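Local structure of putative transcriptional regulator (3QI7) at residues Q20-S23 / E24-Q28; V27-N30 / M31-M35; V251-Q254 / S255-P259; M304-D307 / A308-S312; A339-E342 / L343-I347. The protein is of unknown function but has a periplasmic binding protein-like fold, is probably a lipoprotein and may bind a small ligand such as a sugar. All coordinates share one frame; numbering follows the deposited sequence. Where two conformers were deposited one is given.

Contact 1 (Q20-S23 / E24-Q28)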
loop_
_atom_site.group_PDB
_atom_site.type_symbol
_atom_site.label_atom_id
_atom_site.label_comp_id
_atom_site.label_asym_id
_atom_site.label_seq_id
_atom_site.Cartn_x
_atom_site.Cartn_y
_atom_site.Cartn_z
ATOM N N GLN A 20 5.685 -11.322 -5.625
ATOM C CA GLN A 20 5.169 -11.836 -6.891
ATOM C C GLN A 20 6.038 -11.331 -8.060
ATOM O O GLN A 20 6.837 -10.384 -7.896
ATOM C CB GLN A 20 3.693 -11.461 -7.072
ATOM C CG GLN A 20 2.743 -12.133 -6.035
ATOM C CD GLN A 20 1.275 -11.688 -6.167
ATOM O OE1 GLN A 20 0.594 -11.412 -5.166
ATOM N NE2 GLN A 20 0.792 -11.605 -7.407
ATOM N N PRO A 21 5.917 -11.982 -9.231
ATOM C CA PRO A 21 6.753 -11.582 -10.356
ATOM C C PRO A 21 6.363 -10.236 -10.935
ATOM O O PRO A 21 5.253 -9.717 -10.673
ATOM C CB PRO A 21 6.562 -12.702 -11.400
ATOM C CG PRO A 21 5.544 -13.606 -10.887
ATOM C CD PRO A 21 5.204 -13.251 -9.474
ATOM N N LEU A 22 7.300 -9.678 -11.699
ATOM C CA LEU A 22 7.157 -8.352 -12.289
ATOM C C LEU A 22 5.831 -8.248 -13.036
ATOM O O LEU A 22 5.141 -7.244 -12.934
ATOM C CB LEU A 22 8.327 -8.084 -13.228
ATOM C CG LEU A 22 8.410 -6.765 -14.003
ATOM C CD1 LEU A 22 8.525 -5.562 -13.071
ATOM C CD2 LEU A 22 9.612 -6.850 -14.970
ATOM N N SER A 23 5.463 -9.311 -13.747
ATOM C CA SER A 23 4.224 -9.350 -14.544
ATOM C C SER A 23 2.940 -9.175 -13.724
ATOM O O SER A 23 1.906 -8.824 -14.285
ATOM C CB SER A 23 4.138 -10.667 -15.329
ATOM O OG SER A 23 4.091 -11.808 -14.454
ATOM N N GLU A 24 3.009 -9.448 -12.422
ATOM C CA GLU A 24 1.849 -9.436 -11.535
ATOM C C GLU A 24 1.854 -8.230 -10.571
ATOM O O GLU A 24 0.836 -7.554 -10.433
ATOM C CB GLU A 24 1.792 -10.744 -10.742
ATOM C CG GLU A 24 1.620 -12.002 -11.587
ATOM C CD GLU A 24 1.413 -13.254 -10.758
ATOM O OE1 GLU A 24 1.707 -13.226 -9.546
ATOM O OE2 GLU A 24 0.960 -14.288 -11.328
ATOM N N ASN A 25 2.999 -7.964 -9.914
ATOM C CA ASN A 25 3.146 -6.870 -8.929
ATOM C C ASN A 25 4.372 -6.006 -9.258
ATOM O O ASN A 25 5.419 -6.149 -8.652
ATOM C CB ASN A 25 3.270 -7.430 -7.500
ATOM C CG ASN A 25 1.963 -8.014 -6.966
ATOM O OD1 ASN A 25 0.893 -7.871 -7.580
ATOM N ND2 ASN A 25 2.049 -8.715 -5.842
ATOM N N LYS A 26 4.235 -5.121 -10.240
ATOM C CA LYS A 26 5.368 -4.372 -10.758
ATOM C C LYS A 26 5.989 -3.467 -9.711
ATOM O O LYS A 26 7.224 -3.373 -9.581
ATOM C CB LYS A 26 4.935 -3.550 -11.976
ATOM C CG LYS A 26 6.035 -2.728 -12.579
ATOM C CD LYS A 26 5.547 -2.070 -13.890
ATOM C CE LYS A 26 6.686 -1.350 -14.600
ATOM N NZ LYS A 26 6.249 -0.620 -15.865
ATOM N N VAL A 27 5.136 -2.799 -8.936
ATOM C CA VAL A 27 5.624 -1.842 -7.944
ATOM C C VAL A 27 6.460 -2.540 -6.851
ATOM O O VAL A 27 7.564 -2.104 -6.538
ATOM C CB VAL A 27 4.452 -0.987 -7.325
ATOM C CG1 VAL A 27 4.925 -0.257 -6.045
ATOM C CG2 VAL A 27 3.955 0.048 -8.360
ATOM N N GLN A 28 5.927 -3.614 -6.276
ATOM C CA GLN A 28 6.642 -4.372 -5.262
ATOM C C GLN A 28 7.965 -4.917 -5.811
ATOM O O GLN A 28 9.018 -4.847 -5.139
ATOM C CB GLN A 28 5.779 -5.539 -4.741
ATOM C CG GLN A 28 4.528 -5.106 -3.994
ATOM C CD GLN A 28 3.274 -5.069 -4.877
ATOM O OE1 GLN A 28 3.236 -4.502 -6.029
ATOM N NE2 GLN A 28 2.243 -5.690 -4.368
HETATM O O HOH W 1 4.448 -8.893 -4.543
#

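Contact 2 (V27-N30 / M31-M35)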
loop_
_atom_site.group_PDB
_atom_site.type_symbol
_atom_site.label_atom_id
_atom_site.label_comp_id
_atom_site.label_asym_id
_atom_site.label_seq_id
_atom_site.Cartn_x
_atom_site.Cartn_y
_atom_site.Cartn_z
ATOM N N VAL A 27 5.136 -2.799 -8.936
ATOM C CA VAL A 27 5.624 -1.842 -7.944
ATOM C C VAL A 27 6.460 -2.540 -6.851
ATOM O O VAL A 27 7.564 -2.104 -6.538
ATOM C CB VAL A 27 4.452 -0.987 -7.325
ATOM C CG1 VAL A 27 4.925 -0.257 -6.045
ATOM C CG2 VAL A 27 3.955 0.048 -8.360
ATOM N N GLN A 28 5.927 -3.614 -6.276
ATOM C CA GLN A 28 6.642 -4.372 -5.262
ATOM C C GLN A 28 7.965 -4.917 -5.811
ATOM O O GLN A 28 9.018 -4.847 -5.139
ATOM C CB GLN A 28 5.779 -5.539 -4.741
ATOM C CG GLN A 28 4.528 -5.106 -3.994
ATOM C CD GLN A 28 3.274 -5.069 -4.877
ATOM O OE1 GLN A 28 3.236 -4.502 -6.029
ATOM N NE2 GLN A 28 2.243 -5.690 -4.368
ATOM N N TYR A 29 7.907 -5.454 -7.037
ATOM C CA TYR A 29 9.073 -6.107 -7.647
ATOM C C TYR A 29 10.206 -5.099 -7.863
ATOM O O TYR A 29 11.380 -5.317 -7.445
ATOM C CB TYR A 29 8.673 -6.778 -8.955
ATOM C CG TYR A 29 9.779 -7.602 -9.575
ATOM C CD1 TYR A 29 10.837 -6.994 -10.266
ATOM C CD2 TYR A 29 9.772 -8.985 -9.471
ATOM C CE1 TYR A 29 11.855 -7.736 -10.803
ATOM C CE2 TYR A 29 10.775 -9.733 -10.040
ATOM C CZ TYR A 29 11.815 -9.104 -10.709
ATOM O OH TYR A 29 12.821 -9.875 -11.266
ATOM N N ASN A 30 9.850 -3.986 -8.496
ATOM C CA ASN A 30 10.825 -2.954 -8.791
ATOM C C ASN A 30 11.338 -2.197 -7.562
ATOM O O ASN A 30 12.500 -1.789 -7.572
ATOM C CB ASN A 30 10.310 -2.002 -9.867
ATOM C CG ASN A 30 10.325 -2.619 -11.267
ATOM O OD1 ASN A 30 10.945 -3.652 -11.503
ATOM N ND2 ASN A 30 9.665 -1.954 -12.218
HETATM N N MSE A 31 10.520 -2.016 -6.516
HETATM C CA MSE A 31 11.021 -1.396 -5.284
HETATM C C MSE A 31 12.112 -2.267 -4.643
HETATM O O MSE A 31 13.171 -1.752 -4.264
HETATM C CB MSE A 31 9.894 -1.107 -4.283
HETATM C CG MSE A 31 10.364 -0.683 -2.868
HETATM SE SE MSE A 31 11.578 0.854 -2.858
HETATM C CE MSE A 31 10.471 2.060 -3.938
ATOM N N VAL A 32 11.858 -3.572 -4.526
ATOM C CA VAL A 32 12.865 -4.510 -4.018
ATOM C C VAL A 32 14.158 -4.448 -4.847
ATOM O O VAL A 32 15.276 -4.413 -4.303
ATOM C CB VAL A 32 12.294 -5.956 -3.980
ATOM C CG1 VAL A 32 13.345 -6.944 -3.611
ATOM C CG2 VAL A 32 11.118 -6.047 -2.964
ATOM N N GLU A 33 14.021 -4.381 -6.167
ATOM C CA GLU A 33 15.197 -4.304 -7.032
ATOM C C GLU A 33 15.977 -3.031 -6.788
ATOM O O GLU A 33 17.223 -3.052 -6.799
ATOM C CB GLU A 33 14.820 -4.422 -8.528
ATOM C CG GLU A 33 14.482 -5.851 -8.941
ATOM C CD GLU A 33 15.629 -6.837 -8.667
ATOM O OE1 GLU A 33 16.752 -6.603 -9.180
ATOM O OE2 GLU A 33 15.413 -7.827 -7.914
ATOM N N GLU A 34 15.244 -1.926 -6.586
ATOM C CA GLU A 34 15.825 -0.647 -6.284
ATOM C C GLU A 34 16.587 -0.693 -4.973
ATOM O O GLU A 34 17.718 -0.215 -4.878
ATOM C CB GLU A 34 14.747 0.438 -6.236
ATOM C CG GLU A 34 15.285 1.817 -6.022
ATOM C CD GLU A 34 14.258 2.891 -6.352
ATOM O OE1 GLU A 34 14.042 3.148 -7.559
ATOM O OE2 GLU A 34 13.684 3.478 -5.403
HETATM N N MSE A 35 15.996 -1.307 -3.962
HETATM C CA MSE A 35 16.664 -1.394 -2.668
HETATM C C MSE A 35 17.909 -2.282 -2.734
HETATM O O MSE A 35 18.910 -2.002 -2.086
HETATM C CB MSE A 35 15.704 -1.923 -1.619
HETATM C CG MSE A 35 14.439 -1.064 -1.411
HETATM SE SE MSE A 35 14.742 0.274 -0.039
HETATM C CE MSE A 35 14.848 -0.854 1.518
#

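Contact 3 (V251-Q254 / S255-P259)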
loop_
_atom_site.group_PDB
_atom_site.type_symbol
_atom_site.label_atom_id
_atom_site.label_comp_id
_atom_site.label_asym_id
_atom_site.label_seq_id
_atom_site.Cartn_x
_atom_site.Cartn_y
_atom_site.Cartn_z
ATOM N N VAL A 251 -11.235 14.848 -5.241
ATOM C CA VAL A 251 -10.864 13.428 -5.165
ATOM C C VAL A 251 -9.759 13.288 -4.117
ATOM O O VAL A 251 -8.549 13.334 -4.407
ATOM C CB VAL A 251 -10.443 12.847 -6.534
ATOM C CG1 VAL A 251 -10.252 11.335 -6.427
ATOM C CG2 VAL A 251 -11.490 13.243 -7.607
ATOM N N ALA A 252 -10.193 13.087 -2.877
ATOM C CA ALA A 252 -9.252 13.081 -1.745
ATOM C C ALA A 252 -8.237 11.938 -1.905
ATOM O O ALA A 252 -7.049 12.111 -1.604
ATOM C CB ALA A 252 -10.014 12.956 -0.436
ATOM N N GLU A 253 -8.717 10.781 -2.378
ATOM C CA GLU A 253 -7.887 9.593 -2.624
ATOM C C GLU A 253 -8.381 8.672 -3.758
ATOM O O GLU A 253 -9.576 8.433 -3.924
ATOM C CB GLU A 253 -7.786 8.729 -1.325
ATOM C CG GLU A 253 -7.226 9.451 -0.122
ATOM C CD GLU A 253 -7.078 8.550 1.098
ATOM O OE1 GLU A 253 -7.741 7.510 1.123
ATOM O OE2 GLU A 253 -6.321 8.894 2.036
ATOM N N GLN A 254 -7.439 8.074 -4.487
ATOM C CA GLN A 254 -7.724 6.913 -5.334
ATOM C C GLN A 254 -8.143 5.730 -4.433
ATOM O O GLN A 254 -7.859 5.721 -3.228
ATOM C CB GLN A 254 -6.476 6.488 -6.084
ATOM C CG GLN A 254 -5.902 7.545 -7.079
ATOM C CD GLN A 254 -4.394 7.493 -7.168
ATOM O OE1 GLN A 254 -3.693 7.994 -6.283
ATOM N NE2 GLN A 254 -3.881 6.850 -8.218
ATOM N N SER A 255 -8.752 4.725 -5.049
ATOM C CA SER A 255 -9.012 3.433 -4.422
ATOM C C SER A 255 -7.849 3.022 -3.516
ATOM O O SER A 255 -8.037 2.683 -2.337
ATOM C CB SER A 255 -9.307 2.385 -5.509
ATOM O OG SER A 255 -8.289 2.273 -6.490
ATOM N N ASN A 256 -6.651 3.066 -4.078
ATOM C CA ASN A 256 -5.411 2.966 -3.324
ATOM C C ASN A 256 -4.471 4.070 -3.797
ATOM O O ASN A 256 -4.096 4.064 -4.951
ATOM C CB ASN A 256 -4.763 1.613 -3.538
ATOM C CG ASN A 256 -5.500 0.521 -2.808
ATOM O OD1 ASN A 256 -5.446 0.439 -1.582
ATOM N ND2 ASN A 256 -6.264 -0.262 -3.549
ATOM N N PRO A 257 -4.116 5.025 -2.915
ATOM C CA PRO A 257 -3.248 6.131 -3.344
ATOM C C PRO A 257 -1.933 5.680 -3.976
ATOM O O PRO A 257 -1.228 4.844 -3.425
ATOM C CB PRO A 257 -2.981 6.892 -2.052
ATOM C CG PRO A 257 -4.225 6.645 -1.220
ATOM C CD PRO A 257 -4.545 5.189 -1.513
ATOM N N SER A 258 -1.662 6.220 -5.159
ATOM C CA SER A 258 -0.474 5.890 -5.922
ATOM C C SER A 258 -0.162 6.945 -6.984
ATOM O O SER A 258 -0.966 7.169 -7.874
ATOM C CB SER A 258 -0.638 4.534 -6.605
ATOM O OG SER A 258 0.494 4.292 -7.413
ATOM N N PRO A 259 1.019 7.570 -6.898
ATOM C CA PRO A 259 1.425 8.538 -7.923
ATOM C C PRO A 259 1.630 7.905 -9.292
ATOM O O PRO A 259 1.472 8.584 -10.338
ATOM C CB PRO A 259 2.760 9.079 -7.388
ATOM C CG PRO A 259 2.810 8.702 -5.963
ATOM C CD PRO A 259 2.005 7.456 -5.814
#

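Contact 4 (M304-D307 / A308-S312)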
loop_
_atom_site.group_PDB
_atom_site.type_symbol
_atom_site.label_atom_id
_atom_site.label_comp_id
_atom_site.label_asym_id
_atom_site.label_seq_id
_atom_site.Cartn_x
_atom_site.Cartn_y
_atom_site.Cartn_z
HETATM N N MSE A 304 3.832 8.169 -1.118
HETATM C CA MSE A 304 4.181 6.990 -1.918
HETATM C C MSE A 304 3.101 5.918 -1.798
HETATM O O MSE A 304 2.344 5.929 -0.840
HETATM C CB MSE A 304 5.571 6.422 -1.529
HETATM C CG MSE A 304 5.851 6.199 -0.055
HETATM SE SE MSE A 304 7.760 5.864 0.375
HETATM C CE MSE A 304 8.207 4.434 -0.848
ATOM N N PRO A 305 3.035 4.989 -2.764
ATOM C CA PRO A 305 2.006 3.973 -2.631
ATOM C C PRO A 305 2.317 3.028 -1.505
ATOM O O PRO A 305 3.473 2.819 -1.210
ATOM C CB PRO A 305 2.067 3.205 -3.938
ATOM C CG PRO A 305 3.203 3.851 -4.775
ATOM C CD PRO A 305 3.954 4.744 -3.898
HETATM N N MSE A 306 1.298 2.453 -0.916
HETATM C CA MSE A 306 1.518 1.475 0.152
HETATM C C MSE A 306 2.263 0.196 -0.383
HETATM O O MSE A 306 3.068 -0.433 0.339
HETATM C CB MSE A 306 0.175 1.098 0.780
HETATM C CG MSE A 306 -0.377 2.119 1.757
HETATM SE SE MSE A 306 0.846 2.260 3.320
HETATM C CE MSE A 306 0.625 0.619 4.131
ATOM N N ASP A 307 2.001 -0.175 -1.636
ATOM C CA ASP A 307 2.694 -1.298 -2.279
ATOM C C ASP A 307 4.210 -1.106 -2.348
ATOM O O ASP A 307 4.955 -2.089 -2.440
ATOM C CB ASP A 307 2.183 -1.532 -3.722
ATOM C CG ASP A 307 0.824 -2.249 -3.774
ATOM O OD1 ASP A 307 0.292 -2.607 -2.711
ATOM O OD2 ASP A 307 0.294 -2.450 -4.892
ATOM N N ALA A 308 4.664 0.142 -2.346
ATOM C CA ALA A 308 6.092 0.460 -2.248
ATOM C C ALA A 308 6.581 0.709 -0.815
ATOM O O ALA A 308 7.647 0.244 -0.413
ATOM C CB ALA A 308 6.453 1.663 -3.164
ATOM N N PHE A 309 5.784 1.420 -0.031
ATOM C CA PHE A 309 6.166 1.721 1.339
ATOM C C PHE A 309 6.339 0.504 2.246
ATOM O O PHE A 309 7.348 0.421 2.948
ATOM C CB PHE A 309 5.188 2.748 1.969
ATOM C CG PHE A 309 5.525 3.094 3.372
ATOM C CD1 PHE A 309 6.581 3.946 3.655
ATOM C CD2 PHE A 309 4.827 2.496 4.438
ATOM C CE1 PHE A 309 6.908 4.267 4.990
ATOM C CE2 PHE A 309 5.130 2.802 5.760
ATOM C CZ PHE A 309 6.193 3.665 6.042
ATOM N N LEU A 310 5.376 -0.416 2.275
ATOM C CA LEU A 310 5.441 -1.517 3.234
ATOM C C LEU A 310 6.712 -2.357 3.037
ATOM O O LEU A 310 7.458 -2.580 4.002
ATOM C CB LEU A 310 4.183 -2.403 3.216
ATOM C CG LEU A 310 2.920 -1.731 3.764
ATOM C CD1 LEU A 310 1.656 -2.501 3.320
ATOM C CD2 LEU A 310 3.001 -1.536 5.318
ATOM N N PRO A 311 6.966 -2.830 1.808
ATOM C CA PRO A 311 8.201 -3.618 1.633
ATOM C C PRO A 311 9.496 -2.803 1.883
ATOM O O PRO A 311 10.434 -3.329 2.465
ATOM C CB PRO A 311 8.100 -4.130 0.180
ATOM C CG PRO A 311 7.193 -3.193 -0.473
ATOM C CD PRO A 311 6.188 -2.780 0.562
ATOM N N SER A 312 9.540 -1.539 1.480
ATOM C CA SER A 312 10.734 -0.727 1.750
ATOM C C SER A 312 10.945 -0.494 3.248
ATOM O O SER A 312 12.079 -0.548 3.720
ATOM C CB SER A 312 10.685 0.608 1.015
ATOM O OG SER A 312 11.953 1.230 1.073
#

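Contact 5 (A339-E342 / L343-I347)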
loop_
_atom_site.group_PDB
_atom_site.type_symbol
_atom_site.label_atom_id
_atom_site.label_comp_id
_atom_site.label_asym_id
_atom_site.label_seq_id
_atom_site.Cartn_x
_atom_site.Cartn_y
_atom_site.Cartn_z
ATOM N N ALA A 339 8.845 7.210 14.356
ATOM C CA ALA A 339 10.143 7.893 14.330
ATOM C C ALA A 339 11.055 7.292 13.252
ATOM O O ALA A 339 11.747 8.029 12.540
ATOM C CB ALA A 339 10.815 7.860 15.737
ATOM N N PHE A 340 11.067 5.956 13.149
ATOM C CA PHE A 340 11.885 5.242 12.148
ATOM C C PHE A 340 11.432 5.620 10.738
ATOM O O PHE A 340 12.274 5.843 9.860
ATOM C CB PHE A 340 11.792 3.743 12.370
ATOM C CG PHE A 340 12.822 2.922 11.621
ATOM C CD1 PHE A 340 14.148 2.937 11.993
ATOM C CD2 PHE A 340 12.441 2.119 10.538
ATOM C CE1 PHE A 340 15.105 2.166 11.300
ATOM C CE2 PHE A 340 13.401 1.344 9.832
ATOM C CZ PHE A 340 14.708 1.354 10.232
ATOM N N THR A 341 10.120 5.791 10.537
ATOM C CA THR A 341 9.602 6.256 9.250
ATOM C C THR A 341 10.078 7.685 8.940
ATOM O O THR A 341 10.451 7.964 7.820
ATOM C CB THR A 341 8.069 6.132 9.204
ATOM O OG1 THR A 341 7.727 4.747 9.343
ATOM C CG2 THR A 341 7.464 6.684 7.896
ATOM N N GLU A 342 10.075 8.582 9.918
ATOM C CA GLU A 342 10.652 9.920 9.700
ATOM C C GLU A 342 12.123 9.826 9.331
ATOM O O GLU A 342 12.586 10.438 8.350
ATOM C CB GLU A 342 10.501 10.794 10.931
ATOM C CG GLU A 342 9.085 11.124 11.317
ATOM C CD GLU A 342 8.479 12.246 10.528
ATOM O OE1 GLU A 342 9.170 12.823 9.630
ATOM O OE2 GLU A 342 7.291 12.541 10.838
ATOM N N LEU A 343 12.856 9.027 10.093
ATOM C CA LEU A 343 14.307 8.828 9.859
ATOM C C LEU A 343 14.596 8.336 8.447
ATOM O O LEU A 343 15.469 8.877 7.763
ATOM C CB LEU A 343 14.860 7.792 10.846
ATOM C CG LEU A 343 16.356 7.477 10.838
ATOM C CD1 LEU A 343 17.134 8.775 11.112
ATOM C CD2 LEU A 343 16.726 6.389 11.881
ATOM N N ARG A 344 13.869 7.320 7.994
ATOM C CA ARG A 344 14.264 6.630 6.760
ATOM C C ARG A 344 13.573 7.188 5.515
ATOM O O ARG A 344 14.067 6.982 4.440
ATOM C CB ARG A 344 14.028 5.121 6.868
ATOM C CG ARG A 344 14.990 4.380 7.820
ATOM C CD ARG A 344 16.344 4.028 7.112
ATOM N NE ARG A 344 17.230 3.343 8.041
ATOM C CZ ARG A 344 18.174 3.914 8.786
ATOM N NH1 ARG A 344 18.436 5.216 8.700
ATOM N NH2 ARG A 344 18.863 3.165 9.637
ATOM N N PHE A 345 12.426 7.843 5.680
ATOM C CA PHE A 345 11.616 8.357 4.561
ATOM C C PHE A 345 11.330 9.863 4.613
ATOM O O PHE A 345 10.940 10.463 3.601
ATOM C CB PHE A 345 10.276 7.630 4.496
ATOM C CG PHE A 345 10.385 6.151 4.298
ATOM C CD1 PHE A 345 10.533 5.300 5.380
ATOM C CD2 PHE A 345 10.354 5.610 3.031
ATOM C CE1 PHE A 345 10.608 3.950 5.200
ATOM C CE2 PHE A 345 10.457 4.262 2.839
ATOM C CZ PHE A 345 10.592 3.416 3.941
ATOM N N GLY A 346 11.486 10.483 5.772
ATOM C CA GLY A 346 11.104 11.902 5.946
ATOM C C GLY A 346 9.627 12.201 5.722
ATOM O O GLY A 346 9.258 13.295 5.253
ATOM N N ILE A 347 8.779 11.237 6.052
ATOM C CA ILE A 347 7.341 11.405 5.999
ATOM C C ILE A 347 6.665 11.054 7.349
ATOM O O ILE A 347 7.171 10.252 8.166
ATOM C CB ILE A 347 6.695 10.600 4.830
ATOM C CG1 ILE A 347 6.680 9.089 5.104
ATOM C CG2 ILE A 347 7.378 10.943 3.464
ATOM C CD1 ILE A 347 6.196 8.231 3.858
#

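Contact 1 (Q20-S23 / E24-Q28)
The chain curls round the carbonyl of Pro21, which accepts from Glu24 N and Asn25 N, three and four residues on, in the turn that leads from the loop after strand 13-19 into helix 26-42. Asn25 N approaches nearly along the C=O axis, with a straight N-H...O angle of 173° and 3.0 Å between Asn25 N and Pro21 O. Glu24 N comes from well above the carbonyl plane, 2.9 Å from Pro21 O. Gln20 reaches across this turn with its chain extended beyond CG, and NE2 gives a hydrogen bond to Glu24 OE1 of 2.8 Å. The donor meets OE1 from above the carboxylate plane, and amide and carboxylate stand almost perpendicular (89°). Asn25 holds the N-cap position without using its side chain as a cap. Instead CG beside the backbone N (chi1 -71°) turns ND2 toward the Gln20 amide, 3.1 Å from Gln20 CD. A water accepts from both Asn25 ND2, at 2.7 Å, and Gln20 N, at 2.9 Å, and so ties side chain to backbone. Leu22 CD1 lies 3.8 Å from Lys26 CG, the two side chains lying side by side and pointing the same way. The far ends have partners beyond the turn: Gln20 OE1 bonds to Thr95 and Gln97, Glu24 OE2 to Asn67 N, and Ser23 OG to Glu66. Gln20 thus engages through both ends of its amide, which fixes the amide's rotation, and the N-H donors on both Glu24 oxygens would favour an ionised carboxylate.

Contact 2 (V27-N30 / M31-M35)
Tyr29 and Glu33, one helical turn apart, lie side by side and point the same way from helix 26-42. Glu33 CG is 3.7 Å from Tyr29 CE1, meeting the ring obliquely, and the carboxylate plane is turned 32° from that of the ring. Tyr29 has CG opposite its backbone N (chi1 -174°), which carries the ring toward the following turn; Glu33 CG, set beside its own backbone N, lies 3.5 Å from Tyr29 O, and a bend at the second torsion directs the carboxylate. Beneath them runs the regular ladder of backbone bonds, Met31 N to Val27 O, Val32 N to Gln28 O, Glu33 N to Tyr29 O and Glu34 N to Asn30 O, the last 2.9 Å long. Val32 CG2 lies 3.3 Å from Gln28 O, the acceptor of its own N-H. His61 serves both members of the pair: its ND1 is hydrogen-bonded to Glu33 OE2, and its ring meets that of Tyr29 with the planes at about 55°, so the carboxylate is held from strand 57-63. Val32 packs on strands 13-19 and 57-63, while Val27 and selenomethionine Met35 touch helix 306-324, which places this helix between the sheet and that neighbour.

Contact 3 (V251-Q254 / S255-P259)
Three torsions fold the side chain of Gln254 forward onto Ser258: CG lies beside the backbone N, the chain bends at chi2 (146°), and chi3 (-78°) turns the amide to face the backbone of Ser258. Both ends of the amide then bond to that one residue. Ser258 N donates to Gln254 OE1 over 2.9 Å along a straight N-H...O line (173°), arriving from well above the amide carbonyl plane. In return Gln254 NE2 donates to Ser258 O at 3.0 Å, with the acceptor lying in the plane of the amide. The paired bonds fix the rotation of a buried amide and satisfy the N-H and C=O of a residue in a segment without regular secondary structure. This segment joins helix 234-247 to helix 263-267 in a fold of the periplasmic binding protein type, and Val251 is linked through its backbone to Arg298 and Gly300. Glu253 and Pro257 also touch, Glu253 CB being 4.1 Å from Pro257 CG. Arg143, from helix 140-153, forms a salt bridge with Glu253 OE1 and a hydrogen bond with Ser255 O. Ser255 OG is hydrogen-bonded to Asp237, and Ser258 OG accepts from Gln261 N.

Contact 4 (M304-D307 / A308-S312)
Pro311 sits inside helix 306-324 with no N-H to give, and the carbonyl of Asp307 one turn earlier is buried without a polar partner. The proline ring occupies the site where an N-H would lie, Pro311 CG being 3.2 Å from Asp307 O, and the helix is kinked here. The turn before is conventional: Pro305 is at the N-cap position, and Pro305 O accepts from both Phe309 N, at 2.9 Å, and Ala308 N, at 3.1 Å, the first in the carbonyl plane and the second well above it. Leu310 N bonds to Met306 O. These bonds open a helix that packs beside helix 26-42, through Asp307 and Ala308 on Val27, and against strand 361-370 of the mixed sheet. Two Met-aromatic contacts flank the Phe309 ring, with selenium standing in for sulfur in both selenomethionines. Met304 SE comes at the ring edge 4.0 Å from Phe309 CD1, its chain crossing the ring's direction at about a right angle; Met304 is modelled in two conformers, so this contact is less certain. Met306 SE approaches obliquely at the other ortho carbon, 4.1 Å from Phe309 CD2; bends at chi2 (-64°) and chi3 (-68°) fold its methyl back toward Leu310, where the fit is so tight that its exact placing is doubtful. Beyond the segments, Phe309 meets Phe345 and Leu366, while Leu310 rests on Val364 and Pro120.

Contact 5 (A339-E342 / L343-I347)
Helix 334-345 ends here with a glycine just past its last turn: Gly346 leaves helical geometry with positive phi (61°), a conformation that favours glycine. Its N bonds to Glu342 O at 2.8 Å, from above the carbonyl plane, and makes a weak second bond to Thr341 O, which already accepts from Phe345 N at 2.9 Å. Earlier rungs are regular, Leu343 N to Ala339 O and Arg344 N to Phe340 O. On one flank Arg344 sets CG over one face of the Phe340 ring in a CH-pi contact, CG standing 4.0 Å from the ring centroid and 16° off the normal. A bend at chi2 (-83°) then carries the head group past the ring rim. Arg344 NH2 has a long, weak ion pair with Glu320, and Phe340 packs on Leu313 and Tyr316 of helix 306-324. After the glycine the chain brings Ile347 back against Thr341, the side chains meeting at an angle, with Ile347 CG1 3.8 Å from Thr341 CG2. Thr341 OG1 is hydrogen-bonded to Leu337 O inside the helix, while its side chain touches Phe309 and Phe351. The Phe345 ring turns an edge to the carbonyl one turn back, and Phe345 CD1 lies 3.6 Å from Thr341 O, close to the ring plane.

Contact 4 is central to the set, its own centre about 5 Å from that of the chain, and it touches each of the other four. Contacts 1 and 2 share Val27 and Gln28 on helix 26-42, their centres about 9 Å apart; both meet the start of helix 306-324, where Gln28 CG lies 3.4 Å from Asp307 O. Beside it, Val27 CG1 is 3.7 Å from Ala308 N. Contact 3 joins through prolines, Pro259 CD being 3.9 Å from Pro305 CD, and contact 5 through aromatic rings, with Phe309 CE1 3.7 Å from Phe345 CE1. Contacts 3 and 5 do not meet, their nearest atoms being about 10 Å apart.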